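Local coordinates for protein NAD-dependent epimerase/dehydratase (Bacteroides thetaiotaomicron, PDB 3DHN) that probably binds NAD(P) in a Rossmann fold and acts as an oxidoreductase related to the short-chain dehydrogenase/reductase superfamily, at residues R123-G128 / P136-L141; T94-V99 / N147-E152; S18-E23 / A70-F75; S56-V61 / V99-V104. All blocks are in the same frame, centred on the assembly; numbering follows the deposited sequence.

Contact 1: R123-G128 / P136-L141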
loop_
_atom_site.group_PDB
_atom_site.type_symbol
_atom_site.label_atom_id
_atom_site.label_comp_id
_atom_site.label_asym_id
_atom_site.label_seq_id
_atom_site.Cartn_x
_atom_site.Cartn_y
_atom_site.Cartn_z
ATOM N N ARG A 123 6.062 14.251 -13.278
ATOM C CA ARG A 123 5.273 13.306 -12.489
ATOM C C ARG A 123 3.783 13.600 -12.677
ATOM O O ARG A 123 3.402 14.733 -12.976
ATOM C CB ARG A 123 5.666 13.382 -11.009
ATOM C CG ARG A 123 7.141 13.063 -10.745
ATOM C CD ARG A 123 7.480 13.151 -9.262
ATOM N NE ARG A 123 8.922 13.141 -9.015
ATOM C CZ ARG A 123 9.665 12.046 -8.879
ATOM N NH1 ARG A 123 9.112 10.843 -8.960
ATOM N NH2 ARG A 123 10.976 12.156 -8.667
ATOM N N LEU A 124 2.949 12.572 -12.515
ATOM C CA LEU A 124 1.507 12.706 -12.705
ATOM C C LEU A 124 0.861 13.823 -11.888
ATOM O O LEU A 124 -0.051 14.488 -12.363
ATOM C CB LEU A 124 0.809 11.374 -12.410
ATOM C CG LEU A 124 -0.722 11.373 -12.487
ATOM C CD1 LEU A 124 -1.184 11.587 -13.923
ATOM C CD2 LEU A 124 -1.257 10.052 -11.948
HETATM N N MSE A 125 1.331 14.032 -10.664
HETATM C CA MSE A 125 0.782 15.075 -9.801
HETATM C C MSE A 125 0.863 16.468 -10.417
HETATM O O MSE A 125 -0.072 17.264 -10.296
HETATM C CB MSE A 125 1.549 15.162 -8.484
HETATM C CG MSE A 125 1.690 13.902 -7.704
HETATM SE SE MSE A 125 2.841 14.244 -6.197
HETATM C CE MSE A 125 4.561 14.172 -7.069
ATOM N N ASP A 126 2.008 16.760 -11.031
ATOM C CA ASP A 126 2.282 18.066 -11.615
ATOM C C ASP A 126 1.861 18.225 -13.071
ATOM O O ASP A 126 2.172 19.237 -13.689
ATOM C CB ASP A 126 3.788 18.369 -11.521
ATOM C CG ASP A 126 4.366 18.130 -10.126
ATOM O OD1 ASP A 126 3.859 18.716 -9.149
ATOM O OD2 ASP A 126 5.344 17.357 -10.009
ATOM N N SER A 127 1.150 17.244 -13.614
ATOM C CA SER A 127 0.751 17.290 -15.019
ATOM C C SER A 127 -0.606 17.915 -15.323
ATOM O O SER A 127 -0.834 18.406 -16.431
ATOM C CB SER A 127 0.773 15.877 -15.608
ATOM O OG SER A 127 -0.392 15.156 -15.236
ATOM N N GLY A 128 -1.507 17.879 -14.351
ATOM C CA GLY A 128 -2.835 18.426 -14.562
ATOM C C GLY A 128 -3.810 17.341 -14.983
ATOM O O GLY A 128 -4.984 17.618 -15.238
ATOM N N PRO A 136 -5.496 17.232 -3.731
ATOM C CA PRO A 136 -4.903 17.444 -2.403
ATOM C C PRO A 136 -4.339 16.170 -1.763
ATOM O O PRO A 136 -3.207 16.158 -1.263
ATOM C CB PRO A 136 -6.063 18.029 -1.599
ATOM C CG PRO A 136 -6.842 18.781 -2.636
ATOM C CD PRO A 136 -6.842 17.829 -3.808
ATOM N N GLY A 137 -5.130 15.106 -1.773
ATOM C CA GLY A 137 -4.679 13.853 -1.192
ATOM C C GLY A 137 -3.577 13.196 -2.005
ATOM O O GLY A 137 -2.663 12.581 -1.457
ATOM N N VAL A 138 -3.667 13.317 -3.323
ATOM C CA VAL A 138 -2.662 12.729 -4.200
ATOM C C VAL A 138 -1.302 13.375 -3.941
ATOM O O VAL A 138 -0.286 12.690 -3.879
ATOM C CB VAL A 138 -3.047 12.914 -5.693
ATOM C CG1 VAL A 138 -1.881 12.500 -6.593
ATOM C CG2 VAL A 138 -4.273 12.072 -6.020
ATOM N N LYS A 139 -1.296 14.694 -3.783
ATOM C CA LYS A 139 -0.065 15.433 -3.536
ATOM C C LYS A 139 0.605 15.062 -2.218
ATOM O O LYS A 139 1.836 14.950 -2.140
ATOM C CB LYS A 139 -0.335 16.939 -3.538
ATOM C CG LYS A 139 -0.612 17.550 -4.911
ATOM C CD LYS A 139 0.182 18.851 -5.073
ATOM C CE LYS A 139 -0.280 19.679 -6.266
ATOM N NZ LYS A 139 -1.254 20.741 -5.866
ATOM N N ALA A 140 -0.214 14.879 -1.184
ATOM C CA ALA A 140 0.278 14.546 0.146
ATOM C C ALA A 140 0.932 13.170 0.180
ATOM O O ALA A 140 1.966 12.978 0.827
ATOM C CB ALA A 140 -0.871 14.606 1.155
ATOM N N LEU A 141 0.331 12.215 -0.517
ATOM C CA LEU A 141 0.886 10.869 -0.545
ATOM C C LEU A 141 2.189 10.877 -1.339
ATOM O O LEU A 141 3.169 10.235 -0.959
ATOM C CB LEU A 141 -0.117 9.905 -1.172
ATOM C CG LEU A 141 0.284 8.433 -1.227
ATOM C CD1 LEU A 141 0.879 7.981 0.100
ATOM C CD2 LEU A 141 -0.957 7.614 -1.569
#
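Met-125, present as selenomethionine, reaches out of the 123-128 loop and lies against the helix backbone between Val-138 and Lys-139. The close packing rests on two of its atoms. CG meets the methyl CG1 of Val-138 at 4.0 Å, the two side chains slanting past each other. One atom further on, SE of Met-125 settles over the helix main chain, 4.1 Å from CA of Lys-139 and 4.2 Å from O of Val-138. With CG anti to the carbonyl carbon (chi1 -54°) the chain runs straight to selenium and then bends, so that the flank of the selenoether, at SE, rather than the terminal methyl CE, faces the helix.

The other side is looser and polar. Lys-139 extends beside the contact, and its NZ stays 6.4 Å from OD1 of exposed Asp-126. The charges may attract weakly but form no ion pair.

The loop is braced from within: O of Leu-124 accepts from both OG of Ser-127 (3.0 Å) and N of Ser-127 (3.3 Å), which approach from the same face of its carbonyl plane.

The segment leaves the small antiparallel pair of strands 117-119 and 122-123, where Leu-124 packs on Ile-118. Met-125 also touches Leu-146, further along helix 135-149, and thus joins that hairpin region to the helix following it in the chain.

Contact 2: T94-V99 / N147-E152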
loop_
_atom_site.group_PDB
_atom_site.type_symbol
_atom_site.label_atom_id
_atom_site.label_comp_id
_atom_site.label_asym_id
_atom_site.label_seq_id
_atom_site.Cartn_x
_atom_site.Cartn_y
_atom_site.Cartn_z
ATOM N N THR A 94 3.852 8.880 11.632
ATOM C CA THR A 94 3.611 8.196 12.902
ATOM C C THR A 94 3.556 6.683 12.715
ATOM O O THR A 94 4.026 5.926 13.559
ATOM C CB THR A 94 2.286 8.664 13.549
ATOM O OG1 THR A 94 2.355 10.071 13.817
ATOM C CG2 THR A 94 2.031 7.921 14.855
ATOM N N ILE A 95 2.979 6.248 11.602
ATOM C CA ILE A 95 2.870 4.822 11.317
ATOM C C ILE A 95 4.223 4.146 11.113
ATOM O O ILE A 95 4.524 3.146 11.769
ATOM C CB ILE A 95 1.983 4.574 10.073
ATOM C CG1 ILE A 95 0.535 4.954 10.397
ATOM C CG2 ILE A 95 2.064 3.109 9.652
ATOM C CD1 ILE A 95 -0.405 4.939 9.189
ATOM N N ILE A 96 5.040 4.683 10.211
ATOM C CA ILE A 96 6.342 4.075 9.944
ATOM C C ILE A 96 7.258 4.166 11.158
ATOM O O ILE A 96 8.045 3.256 11.418
ATOM C CB ILE A 96 7.034 4.716 8.707
ATOM C CG1 ILE A 96 8.291 3.913 8.355
ATOM C CG2 ILE A 96 7.395 6.167 8.988
ATOM C CD1 ILE A 96 8.835 4.191 6.961
ATOM N N ASP A 97 7.149 5.253 11.911
ATOM C CA ASP A 97 7.972 5.400 13.102
ATOM C C ASP A 97 7.476 4.451 14.193
ATOM O O ASP A 97 8.254 3.986 15.026
ATOM C CB ASP A 97 7.965 6.847 13.588
ATOM C CG ASP A 97 8.681 7.778 12.626
ATOM O OD1 ASP A 97 9.601 7.310 11.917
ATOM O OD2 ASP A 97 8.340 8.975 12.584
ATOM N N GLY A 98 6.182 4.149 14.176
ATOM C CA GLY A 98 5.646 3.231 15.169
ATOM C C GLY A 98 6.127 1.833 14.843
ATOM O O GLY A 98 6.418 1.037 15.737
ATOM N N VAL A 99 6.210 1.533 13.550
ATOM C CA VAL A 99 6.667 0.228 13.087
ATOM C C VAL A 99 8.158 0.019 13.391
ATOM O O VAL A 99 8.579 -1.084 13.752
ATOM C CB VAL A 99 6.423 0.067 11.568
ATOM C CG1 VAL A 99 7.047 -1.213 11.072
ATOM C CG2 VAL A 99 4.924 0.058 11.281
ATOM N N ASN A 147 9.717 13.187 -0.002
ATOM C CA ASN A 147 10.441 13.933 1.023
ATOM C C ASN A 147 10.744 13.205 2.327
ATOM O O ASN A 147 11.490 13.722 3.160
ATOM C CB ASN A 147 9.704 15.244 1.320
ATOM C CG ASN A 147 9.532 16.120 0.076
ATOM O OD1 ASN A 147 10.464 16.289 -0.717
ATOM N ND2 ASN A 147 8.343 16.689 -0.088
ATOM N N PHE A 148 10.174 12.019 2.515
ATOM C CA PHE A 148 10.435 11.263 3.731
ATOM C C PHE A 148 10.946 9.850 3.479
ATOM O O PHE A 148 12.011 9.479 3.974
ATOM C CB PHE A 148 9.189 11.202 4.619
ATOM C CG PHE A 148 8.831 12.518 5.249
ATOM C CD1 PHE A 148 7.981 13.409 4.598
ATOM C CD2 PHE A 148 9.362 12.878 6.485
ATOM C CE1 PHE A 148 7.660 14.641 5.170
ATOM C CE2 PHE A 148 9.048 14.110 7.071
ATOM C CZ PHE A 148 8.196 14.991 6.413
ATOM N N LEU A 149 10.203 9.062 2.709
ATOM C CA LEU A 149 10.625 7.694 2.437
ATOM C C LEU A 149 11.971 7.608 1.740
ATOM O O LEU A 149 12.787 6.748 2.065
ATOM C CB LEU A 149 9.573 6.950 1.606
ATOM C CG LEU A 149 8.359 6.402 2.369
ATOM C CD1 LEU A 149 7.523 5.538 1.431
ATOM C CD2 LEU A 149 8.820 5.572 3.566
HETATM N N MSE A 150 12.214 8.509 0.795
HETATM C CA MSE A 150 13.467 8.500 0.051
HETATM C C MSE A 150 14.719 8.704 0.892
HETATM O O MSE A 150 15.825 8.478 0.410
HETATM C CB MSE A 150 13.429 9.539 -1.073
HETATM C CG MSE A 150 12.647 9.093 -2.299
HETATM SE SE MSE A 150 13.344 7.443 -3.070
HETATM C CE MSE A 150 14.704 8.185 -4.240
ATOM N N LYS A 151 14.556 9.113 2.145
ATOM C CA LYS A 151 15.709 9.330 3.015
ATOM C C LYS A 151 15.803 8.308 4.141
ATOM O O LYS A 151 16.762 8.316 4.906
ATOM C CB LYS A 151 15.655 10.737 3.609
ATOM C CG LYS A 151 15.823 11.839 2.577
ATOM C CD LYS A 151 15.561 13.201 3.192
ATOM C CE LYS A 151 15.280 14.235 2.120
ATOM N NZ LYS A 151 14.295 15.226 2.620
ATOM N N GLU A 152 14.808 7.433 4.240
ATOM C CA GLU A 152 14.763 6.410 5.278
ATOM C C GLU A 152 15.715 5.243 5.006
ATOM O O GLU A 152 15.683 4.638 3.931
ATOM C CB GLU A 152 13.333 5.888 5.402
ATOM C CG GLU A 152 13.139 4.783 6.423
ATOM C CD GLU A 152 13.356 5.261 7.845
ATOM O OE1 GLU A 152 14.528 5.366 8.271
ATOM O OE2 GLU A 152 12.349 5.545 8.531
#
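The terminal methyl CD1 of Ile-96 is met by two side chains of 147-152, Leu-149 at a slant and Glu-152 from the opposite direction. CG1 of Ile-96 stands anti to the backbone N (chi1 -172°), and with chi2 also extended the long branch projects straight from helix 87-101 toward the 147-152 segment. Such reach is needed, since the nearest CA atoms, those of Ile-96 and Leu-149, are 9.4 Å apart. At its end, CD1 of Ile-96 lies 3.7 Å from CD2 of Leu-149, one methyl against another. The same CD1 is 4.1 Å from OE2 of Glu-152, whose chain is bent at chi2 (67°).

Backbone geometry sets both partners in place. Helix 135-149 widens into a pi-type turn over 147-149, and a type I beta turn follows, closed by N of Glu-152 bonding to O of Leu-149 at 3.0 Å. The turn sets Glu-152 beside Leu-149, facing the same isoleucine. Away from it, Leu-149 rests on Trp-157 and Phe-159 of strand 156-161, while Ile-96 touches Phe-107 of strand 106-110; the two helices therefore meet above neighbouring strands of the Rossmann sheet.

Chemically, the contact is a hydrophobic core edged by charge. OE2 of Glu-152 forms a salt bridge with Lys-100, which also makes a long, weak ion pair with Asp-97. The carboxylate oxygens Glu-152 OE2 and Asp-97 OD1 are 4.7 Å apart, and the lysine between them probably offsets their mutual repulsion and favours the ionised form of both.

Contact 3: S18-E23 / A70-F75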
loop_
_atom_site.group_PDB
_atom_site.type_symbol
_atom_site.label_atom_id
_atom_site.label_comp_id
_atom_site.label_asym_id
_atom_site.label_seq_id
_atom_site.Cartn_x
_atom_site.Cartn_y
_atom_site.Cartn_z
ATOM N N SER A 18 -9.347 -4.648 2.168
ATOM C CA SER A 18 -10.070 -5.912 2.201
ATOM C C SER A 18 -9.448 -6.905 1.223
ATOM O O SER A 18 -9.311 -8.085 1.537
ATOM C CB SER A 18 -11.547 -5.693 1.845
ATOM O OG SER A 18 -12.135 -4.748 2.729
ATOM N N ALA A 19 -9.070 -6.427 0.040
ATOM C CA ALA A 19 -8.449 -7.290 -0.963
ATOM C C ALA A 19 -7.128 -7.878 -0.445
ATOM O O ALA A 19 -6.799 -9.031 -0.739
ATOM C CB ALA A 19 -8.197 -6.504 -2.250
ATOM N N LEU A 20 -6.380 -7.082 0.323
ATOM C CA LEU A 20 -5.104 -7.523 0.891
ATOM C C LEU A 20 -5.337 -8.535 2.018
ATOM O O LEU A 20 -4.597 -9.505 2.166
ATOM C CB LEU A 20 -4.330 -6.317 1.438
ATOM C CG LEU A 20 -3.740 -5.355 0.402
ATOM C CD1 LEU A 20 -3.370 -4.026 1.059
ATOM C CD2 LEU A 20 -2.530 -5.999 -0.253
ATOM N N LEU A 21 -6.381 -8.294 2.803
ATOM C CA LEU A 21 -6.734 -9.160 3.917
ATOM C C LEU A 21 -7.053 -10.579 3.454
ATOM O O LEU A 21 -6.510 -11.548 3.982
ATOM C CB LEU A 21 -7.931 -8.567 4.669
ATOM C CG LEU A 21 -8.413 -9.273 5.939
ATOM C CD1 LEU A 21 -7.249 -9.483 6.896
ATOM C CD2 LEU A 21 -9.500 -8.425 6.596
ATOM N N ASN A 22 -7.925 -10.692 2.457
ATOM C CA ASN A 22 -8.327 -11.988 1.914
ATOM C C ASN A 22 -7.192 -12.705 1.179
ATOM O O ASN A 22 -7.023 -13.926 1.320
ATOM C CB ASN A 22 -9.525 -11.805 0.977
ATOM C CG ASN A 22 -10.772 -11.341 1.714
ATOM O OD1 ASN A 22 -11.395 -10.339 1.353
ATOM N ND2 ASN A 22 -11.140 -12.071 2.758
ATOM N N GLU A 23 -6.418 -11.958 0.397
ATOM C CA GLU A 23 -5.301 -12.535 -0.345
ATOM C C GLU A 23 -4.234 -13.122 0.583
ATOM O O GLU A 23 -3.656 -14.167 0.290
ATOM C CB GLU A 23 -4.673 -11.476 -1.251
ATOM C CG GLU A 23 -3.445 -11.927 -2.029
ATOM C CD GLU A 23 -3.765 -12.847 -3.187
ATOM O OE1 GLU A 23 -4.891 -12.770 -3.717
ATOM O OE2 GLU A 23 -2.881 -13.635 -3.591
ATOM N N ALA A 70 6.539 -8.774 9.597
ATOM C CA ALA A 70 6.431 -7.651 8.664
ATOM C C ALA A 70 5.100 -6.932 8.849
ATOM O O ALA A 70 4.137 -7.496 9.393
ATOM C CB ALA A 70 6.557 -8.140 7.217
ATOM N N VAL A 71 5.053 -5.684 8.397
ATOM C CA VAL A 71 3.847 -4.873 8.498
ATOM C C VAL A 71 3.503 -4.257 7.146
ATOM O O VAL A 71 4.375 -3.745 6.447
ATOM C CB VAL A 71 4.020 -3.718 9.517
ATOM C CG1 VAL A 71 2.842 -2.739 9.420
ATOM C CG2 VAL A 71 4.117 -4.275 10.929
ATOM N N ILE A 72 2.226 -4.327 6.781
ATOM C CA ILE A 72 1.734 -3.740 5.545
ATOM C C ILE A 72 0.705 -2.702 5.970
ATOM O O ILE A 72 -0.174 -2.993 6.786
ATOM C CB ILE A 72 1.009 -4.769 4.649
ATOM C CG1 ILE A 72 1.962 -5.889 4.237
ATOM C CG2 ILE A 72 0.430 -4.065 3.417
ATOM C CD1 ILE A 72 1.263 -7.043 3.519
ATOM N N SER A 73 0.816 -1.489 5.436
ATOM C CA SER A 73 -0.139 -0.445 5.771
ATOM C C SER A 73 -0.935 0.019 4.555
ATOM O O SER A 73 -0.354 0.421 3.540
ATOM C CB SER A 73 0.567 0.758 6.397
ATOM O OG SER A 73 -0.362 1.812 6.618
ATOM N N ALA A 74 -2.260 -0.044 4.668
ATOM C CA ALA A 74 -3.170 0.390 3.609
ATOM C C ALA A 74 -3.980 1.605 4.081
ATOM O O ALA A 74 -5.088 1.856 3.596
ATOM C CB ALA A 74 -4.110 -0.752 3.220
ATOM N N PHE A 75 -3.420 2.356 5.026
ATOM C CA PHE A 75 -4.073 3.539 5.574
ATOM C C PHE A 75 -4.422 4.613 4.545
ATOM O O PHE A 75 -3.606 4.978 3.694
ATOM C CB PHE A 75 -3.193 4.179 6.651
ATOM C CG PHE A 75 -3.692 5.519 7.123
ATOM C CD1 PHE A 75 -4.741 5.609 8.032
ATOM C CD2 PHE A 75 -3.149 6.694 6.610
ATOM C CE1 PHE A 75 -5.250 6.853 8.421
ATOM C CE2 PHE A 75 -3.646 7.944 6.991
ATOM C CZ PHE A 75 -4.701 8.024 7.899
#
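Leu-20 of helix 14-25 fits its side chain against Ile-72 and Ala-74, which project from the 70-75 segment toward it. CB points at the segment but remains 5.9 Å from CB of Ala-74, so the first atom only gives direction. CG is anti to the carbonyl carbon (chi1 -71°) and is still 5.4 Å from the same CB of Ala-74. Contact is made at the branch end: CD1 of Leu-20 sits 4.0 Å from CB of Ala-74 and, more loosely, 4.5 Å from CG2 of Ile-72. The other methyl, CD2, diverges from this pair and stays 5.1 Å from CG2 of Ile-72. The side chain as a whole is completed by Leu-9 of strand 6-10, Val-110 of strand 106-110 and Met-201 of helix 194-206.

This is the interior of a Rossmann fold. Strand 70-73 lies between 6-10 and 106-110 in the parallel part of the main sheet, and helix 14-25, the one that follows the first strand, packs across its face next to helix 194-206. In relatives, the glycine-rich loop ahead of this helix binds the dinucleotide.

Strand alternation turns Ser-73 to the other face, where helix 87-101 supplies Ile-95. There OG of Ser-73 accepts a weak bond from N of Phe-75 at 3.5 Å, nearly straight at 168°, just where the strand passes into loop.

Contact 4: S56-V61 / V99-V104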
loop_
_atom_site.group_PDB
_atom_site.type_symbol
_atom_site.label_atom_id
_atom_site.label_comp_id
_atom_site.label_asym_id
_atom_site.label_seq_id
_atom_site.Cartn_x
_atom_site.Cartn_y
_atom_site.Cartn_z
ATOM N N SER A 56 -2.997 7.410 14.680
ATOM C CA SER A 56 -2.334 8.699 14.873
ATOM C C SER A 56 -1.483 8.712 16.148
ATOM O O SER A 56 -0.762 9.675 16.421
ATOM C CB SER A 56 -3.367 9.833 14.933
ATOM O OG SER A 56 -4.039 9.868 16.180
ATOM N N SER A 57 -1.569 7.631 16.919
ATOM C CA SER A 57 -0.824 7.483 18.166
ATOM C C SER A 57 0.392 6.578 18.000
ATOM O O SER A 57 0.255 5.382 17.729
ATOM C CB SER A 57 -1.738 6.906 19.250
ATOM O OG SER A 57 -0.979 6.335 20.300
ATOM N N LEU A 58 1.579 7.149 18.177
ATOM C CA LEU A 58 2.827 6.407 18.038
ATOM C C LEU A 58 2.860 5.185 18.943
ATOM O O LEU A 58 3.196 4.087 18.504
ATOM C CB LEU A 58 4.021 7.314 18.364
ATOM C CG LEU A 58 5.424 6.690 18.328
ATOM C CD1 LEU A 58 5.831 6.407 16.891
ATOM C CD2 LEU A 58 6.418 7.641 18.979
ATOM N N ASP A 59 2.494 5.375 20.207
ATOM C CA ASP A 59 2.503 4.273 21.165
ATOM C C ASP A 59 1.549 3.144 20.813
ATOM O O ASP A 59 1.848 1.979 21.075
ATOM C CB ASP A 59 2.199 4.787 22.575
ATOM C CG ASP A 59 3.179 5.853 23.030
ATOM O OD1 ASP A 59 4.344 5.828 22.572
ATOM O OD2 ASP A 59 2.791 6.709 23.854
ATOM N N GLU A 60 0.401 3.474 20.224
ATOM C CA GLU A 60 -0.561 2.441 19.851
ATOM C C GLU A 60 -0.098 1.657 18.620
ATOM O O GLU A 60 -0.277 0.438 18.553
ATOM C CB GLU A 60 -1.949 3.054 19.627
ATOM C CG GLU A 60 -2.655 3.429 20.930
ATOM C CD GLU A 60 -4.080 3.904 20.718
ATOM O OE1 GLU A 60 -4.874 3.152 20.109
ATOM O OE2 GLU A 60 -4.408 5.025 21.164
ATOM N N VAL A 61 0.503 2.345 17.654
ATOM C CA VAL A 61 1.008 1.671 16.461
ATOM C C VAL A 61 2.167 0.747 16.852
ATOM O O VAL A 61 2.264 -0.382 16.370
ATOM C CB VAL A 61 1.523 2.678 15.411
ATOM C CG1 VAL A 61 2.177 1.926 14.249
ATOM C CG2 VAL A 61 0.372 3.540 14.904
ATOM N N VAL A 99 6.210 1.533 13.550
ATOM C CA VAL A 99 6.667 0.228 13.087
ATOM C C VAL A 99 8.158 0.019 13.391
ATOM O O VAL A 99 8.579 -1.084 13.752
ATOM C CB VAL A 99 6.423 0.067 11.568
ATOM C CG1 VAL A 99 7.047 -1.213 11.072
ATOM C CG2 VAL A 99 4.924 0.058 11.281
ATOM N N LYS A 100 8.952 1.076 13.250
ATOM C CA LYS A 100 10.386 0.978 13.529
ATOM C C LYS A 100 10.635 0.800 15.029
ATOM O O LYS A 100 11.468 -0.004 15.438
ATOM C CB LYS A 100 11.121 2.231 13.037
ATOM C CG LYS A 100 11.292 2.302 11.525
ATOM C CD LYS A 100 12.189 3.466 11.112
ATOM C CE LYS A 100 11.587 4.807 11.516
ATOM N NZ LYS A 100 12.395 5.971 11.051
ATOM N N LYS A 101 9.895 1.541 15.845
ATOM C CA LYS A 101 10.071 1.460 17.288
ATOM C C LYS A 101 9.669 0.097 17.841
ATOM O O LYS A 101 10.060 -0.261 18.950
ATOM C CB LYS A 101 9.282 2.578 17.977
ATOM C CG LYS A 101 9.430 2.605 19.492
ATOM C CD LYS A 101 8.904 3.906 20.076
ATOM C CE LYS A 101 9.816 5.075 19.706
ATOM N NZ LYS A 101 11.208 4.887 20.229
ATOM N N ALA A 102 8.906 -0.666 17.062
ATOM C CA ALA A 102 8.463 -1.990 17.481
ATOM C C ALA A 102 9.515 -3.052 17.168
ATOM O O ALA A 102 9.433 -4.183 17.651
ATOM C CB ALA A 102 7.148 -2.343 16.799
ATOM N N GLY A 103 10.489 -2.690 16.340
ATOM C CA GLY A 103 11.547 -3.628 16.002
ATOM C C GLY A 103 11.403 -4.443 14.729
ATOM O O GLY A 103 12.237 -5.315 14.468
ATOM N N VAL A 104 10.374 -4.180 13.923
ATOM C CA VAL A 104 10.197 -4.947 12.687
ATOM C C VAL A 104 11.122 -4.389 11.603
ATOM O O VAL A 104 11.343 -3.178 11.512
ATOM C CB VAL A 104 8.728 -4.923 12.197
ATOM C CG1 VAL A 104 7.771 -4.861 13.393
ATOM C CG2 VAL A 104 8.508 -3.785 11.248
#
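O of Ser-57 accepts from N of Val-61 at 3.0 Å, and more weakly from N of Glu-60, opening the helix that presents Leu-58 and Val-61 to Val-99 and Lys-101. The serine side chain adds an N-cap: OG of Ser-57 takes the N-H of Glu-60 at 3.2 Å and 154°.

Across the contact no hydrogen bond forms. CG1 of Val-61, anti to its own backbone N (chi1 174°), comes over the main chain of the partner helix, 4.1 Å from N of Val-99. Since CB of Val-99 points away, the two valine side chains meet only loosely, CG1 of Val-61 to CG2 of Val-99 at 4.5 Å. Further out, CD2 of Leu-58 approaches the aliphatic CE of Lys-101 at 4.3 Å, the lysine chain bending at chi3 at the solvent side, where Lys-101 is exposed. Leu-58 also packs on Thr-94 and Asp-97, one turn or more earlier.

Helix 87-101 finishes in a Schellman motif, with Gly-103 at positive phi and its N bonded to O of Lys-100 at 3.0 Å. Side-by-side helices such as 58-65 and 87-101, covering one face of a parallel sheet, are characteristic of the Rossmann fold.

In the fold
From the N terminus, helix 14-25 opens contact 3, and helix 58-65 opens contact 4 before strand 70-73 closes contact 3, so these two cross. Helix 87-101 then opens contact 2 with 94-99 and closes contact 4 with 99-104. Contacts 2 and 4 therefore also cross, share Val-99, and touch through Lys-100 and Glu-152. Contact 1 forms and closes within the loop that contact 2 completes, both drawing on helix 135-149; their centres are about 19 Å apart. Contact 3 ties the sheet to the helix on one face, contacts 2 and 4 bind helices on the other, and contact 1 attaches the loop after strand 122-123 to helix 135-149.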